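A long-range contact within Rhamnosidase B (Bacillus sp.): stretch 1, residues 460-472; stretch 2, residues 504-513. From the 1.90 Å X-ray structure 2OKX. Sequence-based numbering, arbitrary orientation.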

# COMPACT_ATOMS: atom_id res chain seq x y z
N GLY A 460 14.67 19.14 -23.37
CA GLY A 460 14.82 17.74 -23.72
C GLY A 460 15.55 16.90 -22.68
O GLY A 460 15.56 15.67 -22.78
N THR A 461 16.17 17.55 -21.70
CA THR A 461 16.88 16.81 -20.67
C THR A 461 15.90 15.88 -19.95
O THR A 461 14.79 16.29 -19.59
N ILE A 462 16.31 14.64 -19.76
CA ILE A 462 15.47 13.65 -19.09
C ILE A 462 15.79 13.57 -17.59
O ILE A 462 16.96 13.44 -17.21
N ILE A 463 14.76 13.66 -16.76
CA ILE A 463 14.92 13.56 -15.32
C ILE A 463 14.13 12.34 -14.85
O ILE A 463 12.90 12.36 -14.80
N ASP A 464 14.85 11.26 -14.51
CA ASP A 464 14.23 10.02 -14.05
C ASP A 464 14.30 9.89 -12.53
O ASP A 464 15.33 10.15 -11.92
N ALA A 465 13.18 9.49 -11.93
CA ALA A 465 13.10 9.32 -10.49
C ALA A 465 12.63 7.91 -10.18
O ALA A 465 11.67 7.42 -10.78
N TYR A 466 13.31 7.26 -9.24
CA TYR A 466 12.99 5.90 -8.84
C TYR A 466 13.29 5.73 -7.35
O TYR A 466 14.42 5.92 -6.91
N GLY A 467 12.27 5.38 -6.57
CA GLY A 467 12.47 5.23 -5.14
C GLY A 467 12.51 3.80 -4.62
O GLY A 467 11.67 2.98 -4.98
N VAL A 468 13.49 3.51 -3.78
CA VAL A 468 13.60 2.18 -3.18
C VAL A 468 13.64 2.35 -1.66
O VAL A 468 13.88 3.45 -1.17
N GLU A 469 13.39 1.27 -0.94
CA GLU A 469 13.37 1.30 0.52
C GLU A 469 14.67 0.85 1.16
O GLU A 469 15.01 1.30 2.26
N TYR A 470 15.38 -0.04 0.48
CA TYR A 470 16.59 -0.62 1.03
C TYR A 470 17.76 -0.81 0.08
O TYR A 470 17.59 -1.22 -1.07
N MET A 471 18.95 -0.51 0.58
CA MET A 471 20.18 -0.71 -0.16
C MET A 471 21.32 -0.75 0.85
O MET A 471 21.27 -0.09 1.89
N ARG A 472 22.32 -1.58 0.56
CA ARG A 472 23.45 -1.73 1.46
C ARG A 472 24.68 -2.30 0.77
O ARG A 472 24.60 -3.34 0.12
N GLY A 504 6.34 5.72 -1.72
CA GLY A 504 6.96 5.47 -0.43
C GLY A 504 8.34 4.93 -0.72
O GLY A 504 8.49 4.03 -1.55
N PHE A 505 9.35 5.47 -0.05
CA PHE A 505 10.73 5.04 -0.28
C PHE A 505 11.66 5.79 0.67
O PHE A 505 11.24 6.73 1.34
N ARG A 506 12.92 5.37 0.72
CA ARG A 506 13.90 6.07 1.53
C ARG A 506 14.97 6.65 0.61
O ARG A 506 15.42 7.77 0.80
N TYR A 507 15.38 5.87 -0.40
CA TYR A 507 16.42 6.30 -1.33
C TYR A 507 15.85 6.62 -2.70
O TYR A 507 15.08 5.84 -3.24
N LEU A 508 16.24 7.76 -3.26
CA LEU A 508 15.76 8.15 -4.57
C LEU A 508 16.87 8.17 -5.60
O LEU A 508 17.87 8.88 -5.45
N PHE A 509 16.71 7.38 -6.65
CA PHE A 509 17.69 7.38 -7.73
C PHE A 509 17.20 8.47 -8.66
O PHE A 509 16.13 8.36 -9.25
N LEU A 510 17.98 9.55 -8.79
CA LEU A 510 17.62 10.65 -9.67
C LEU A 510 18.64 10.61 -10.79
O LEU A 510 19.82 10.89 -10.57
N THR A 511 18.20 10.23 -11.98
CA THR A 511 19.12 10.11 -13.10
C THR A 511 18.83 11.12 -14.21
O THR A 511 17.72 11.20 -14.73
N VAL A 512 19.87 11.89 -14.55
CA VAL A 512 19.77 12.93 -15.57
C VAL A 512 20.40 12.44 -16.87
O VAL A 512 21.55 12.01 -16.88
N ARG A 513 19.63 12.50 -17.95
CA ARG A 513 20.10 12.02 -19.25
C ARG A 513 19.87 13.00 -20.42
O ARG A 513 18.97 13.84 -20.38

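Neighbouring antiparallel strands send paired side chains to the same face, so a face can be read as a row of cross-strand partners. The strand 462-468 and the strand that runs on to Arg513 in Rhamnosidase B illustrate the principle, and the three residues with most surface covered by the other stretch, Phe509, Tyr507 and Arg513, all lie on one face. Arg513 pairs with Ile462, Phe509 with Tyr466 and Tyr507 with Val468, while Asp464 pairs with Thr511 on the same face.

Phe509 (chi1 m) sits within this row, next to the Tyr507 pair. Its ring lies obliquely to that of Tyr466 (chi1 t), with planes at 35° and centroids 5.8 Å apart. Val468 CG2 reaches its edge, 3.9 Å from Phe509 CE1, and Met471 CE lies 3.7 Å from Phe509 CZ.

Tyr507, also m, is covered by Met471, whose p, t, m conformation lays the side chain over one ring face: Met471 CG is 3.6 Å from the Tyr507 ring centroid, almost on the normal, and Met471 SD is 4.0 Å from that centroid. Val468 (m) packs beside the ring's root, Val468 CG2 to Tyr507 CB 3.8 Å. At the far end, a water 2.7 Å from Tyr507 OH donates a hydrogen bond to Met471 O (3.2 Å), linking the hydroxyl of Tyr507 to the backbone of Met471.

Arg513 supplies the polar end. Its chi1 of -30° lies between wells, while chi2 and chi3 are extended; Arg513 NE and NH2 both donate to Asp464 OD1, at 2.7 and 2.8 Å, forming a salt bridge in which one carboxylate oxygen accepts twice. Asp464 adopts m.

The other face is aliphatic. The CA-to-CB bonds of Leu508 and Leu510, both t, p, point to this face, but the ends of the side chains come nearer to the partner strand: Leu510 CD1 is 3.8 Å from Ile463 CG2, and Leu508 CD1 is 4.1 Å from Ala465 CB. At Gly467 a CB would fall 2.5 Å from Phe505 CG, a clash that glycine avoids.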

# COMPACT_ATOMS: atom_id res chain seq x y z
CB THR A 461 17.53 17.76 -19.63
OG1 THR A 461 18.52 18.57 -20.29
CG2 THR A 461 18.20 16.96 -18.52
CB ILE A 462 15.66 12.25 -19.68
CG1 ILE A 462 15.15 12.21 -21.13
CG2 ILE A 462 14.93 11.21 -18.83
CD1 ILE A 462 15.49 10.91 -21.85
CB ILE A 463 14.37 14.82 -14.59
CG1 ILE A 463 15.05 16.08 -15.13
CG2 ILE A 463 14.62 14.70 -13.09
CD1 ILE A 463 16.57 16.12 -14.91
CB ASP A 464 14.94 8.82 -14.67
CG ASP A 464 14.55 8.58 -16.12
OD1 ASP A 464 15.13 7.68 -16.75
OD2 ASP A 464 13.64 9.28 -16.61
CB ALA A 465 12.13 10.34 -9.90
CB TYR A 466 13.82 4.93 -9.68
CG TYR A 466 13.85 3.50 -9.20
CD1 TYR A 466 12.68 2.83 -8.83
CD2 TYR A 466 15.05 2.79 -9.15
CE1 TYR A 466 12.71 1.49 -8.43
CE2 TYR A 466 15.09 1.46 -8.75
CZ TYR A 466 13.92 0.81 -8.40
OH TYR A 466 13.96 -0.52 -8.05
CB VAL A 468 14.86 1.42 -3.66
CG1 VAL A 468 14.82 1.25 -5.17
CG2 VAL A 468 16.13 2.15 -3.24
CB GLU A 469 12.29 0.35 1.06
CG GLU A 469 10.90 0.55 0.56
CD GLU A 469 9.93 -0.35 1.30
OE1 GLU A 469 10.04 -1.59 1.18
OE2 GLU A 469 9.05 0.18 2.01
CB TYR A 470 16.22 -1.98 1.65
CG TYR A 470 17.36 -2.70 2.34
CD1 TYR A 470 18.18 -3.59 1.65
CD2 TYR A 470 17.63 -2.45 3.69
CE1 TYR A 470 19.25 -4.22 2.29
CE2 TYR A 470 18.69 -3.07 4.33
CZ TYR A 470 19.50 -3.96 3.63
OH TYR A 470 20.55 -4.56 4.28
CB MET A 471 20.39 0.36 -1.25
CG MET A 471 20.39 1.81 -0.83
SD MET A 471 20.17 2.89 -2.29
CE MET A 471 21.64 2.51 -3.25
CB ARG A 472 23.06 -2.67 2.62
CG ARG A 472 24.21 -2.96 3.60
CD ARG A 472 23.85 -4.10 4.56
NE ARG A 472 24.95 -4.39 5.49
CZ ARG A 472 25.26 -3.66 6.55
NH1 ARG A 472 24.55 -2.57 6.84
NH2 ARG A 472 26.29 -3.99 7.31
CB PHE A 505 11.13 5.36 -1.72
CG PHE A 505 11.13 6.84 -2.02
CD1 PHE A 505 12.28 7.60 -1.86
CD2 PHE A 505 9.95 7.48 -2.41
CE1 PHE A 505 12.26 8.98 -2.07
CE2 PHE A 505 9.92 8.86 -2.62
CZ PHE A 505 11.08 9.62 -2.45
CB ARG A 506 14.58 5.14 2.55
CG ARG A 506 15.83 5.79 3.15
CD ARG A 506 16.42 5.09 4.38
NE ARG A 506 17.69 5.71 4.73
CZ ARG A 506 18.50 5.31 5.71
NH1 ARG A 506 18.19 4.28 6.47
NH2 ARG A 506 19.66 5.94 5.90
CB TYR A 507 17.47 5.19 -1.47
CG TYR A 507 18.00 4.69 -0.15
CD1 TYR A 507 19.10 5.29 0.46
CD2 TYR A 507 17.41 3.60 0.48
CE1 TYR A 507 19.60 4.82 1.68
CE2 TYR A 507 17.89 3.12 1.69
CZ TYR A 507 18.98 3.73 2.29
OH TYR A 507 19.48 3.22 3.47
CB LEU A 508 15.11 9.54 -4.50
CG LEU A 508 14.48 10.05 -5.80
CD1 LEU A 508 13.23 9.25 -6.13
CD2 LEU A 508 14.13 11.53 -5.66
CB PHE A 509 17.69 6.04 -8.48
CG PHE A 509 18.44 4.95 -7.77
CD1 PHE A 509 17.89 4.31 -6.66
CD2 PHE A 509 19.70 4.56 -8.20
CE1 PHE A 509 18.59 3.29 -6.00
CE2 PHE A 509 20.41 3.56 -7.55
CZ PHE A 509 19.85 2.92 -6.45
CB LEU A 510 17.69 11.99 -8.92
CG LEU A 510 17.16 13.20 -9.69
CD1 LEU A 510 15.65 13.08 -9.86
CD2 LEU A 510 17.51 14.48 -8.96
CB THR A 511 19.08 8.67 -13.65
OG1 THR A 511 19.20 7.75 -12.55
CG2 THR A 511 20.23 8.42 -14.61
CB VAL A 512 20.50 14.21 -15.10
CG1 VAL A 512 20.30 15.35 -16.10
CG2 VAL A 512 19.99 14.62 -13.72
CB ARG A 513 19.41 10.70 -19.61
CG ARG A 513 19.00 9.81 -18.44
CD ARG A 513 18.23 8.59 -18.97
NE ARG A 513 17.57 7.81 -17.92
CZ ARG A 513 18.15 6.85 -17.21
NH1 ARG A 513 19.42 6.53 -17.43
NH2 ARG A 513 17.46 6.21 -16.29
O HOH W 1 18.79 0.67 3.71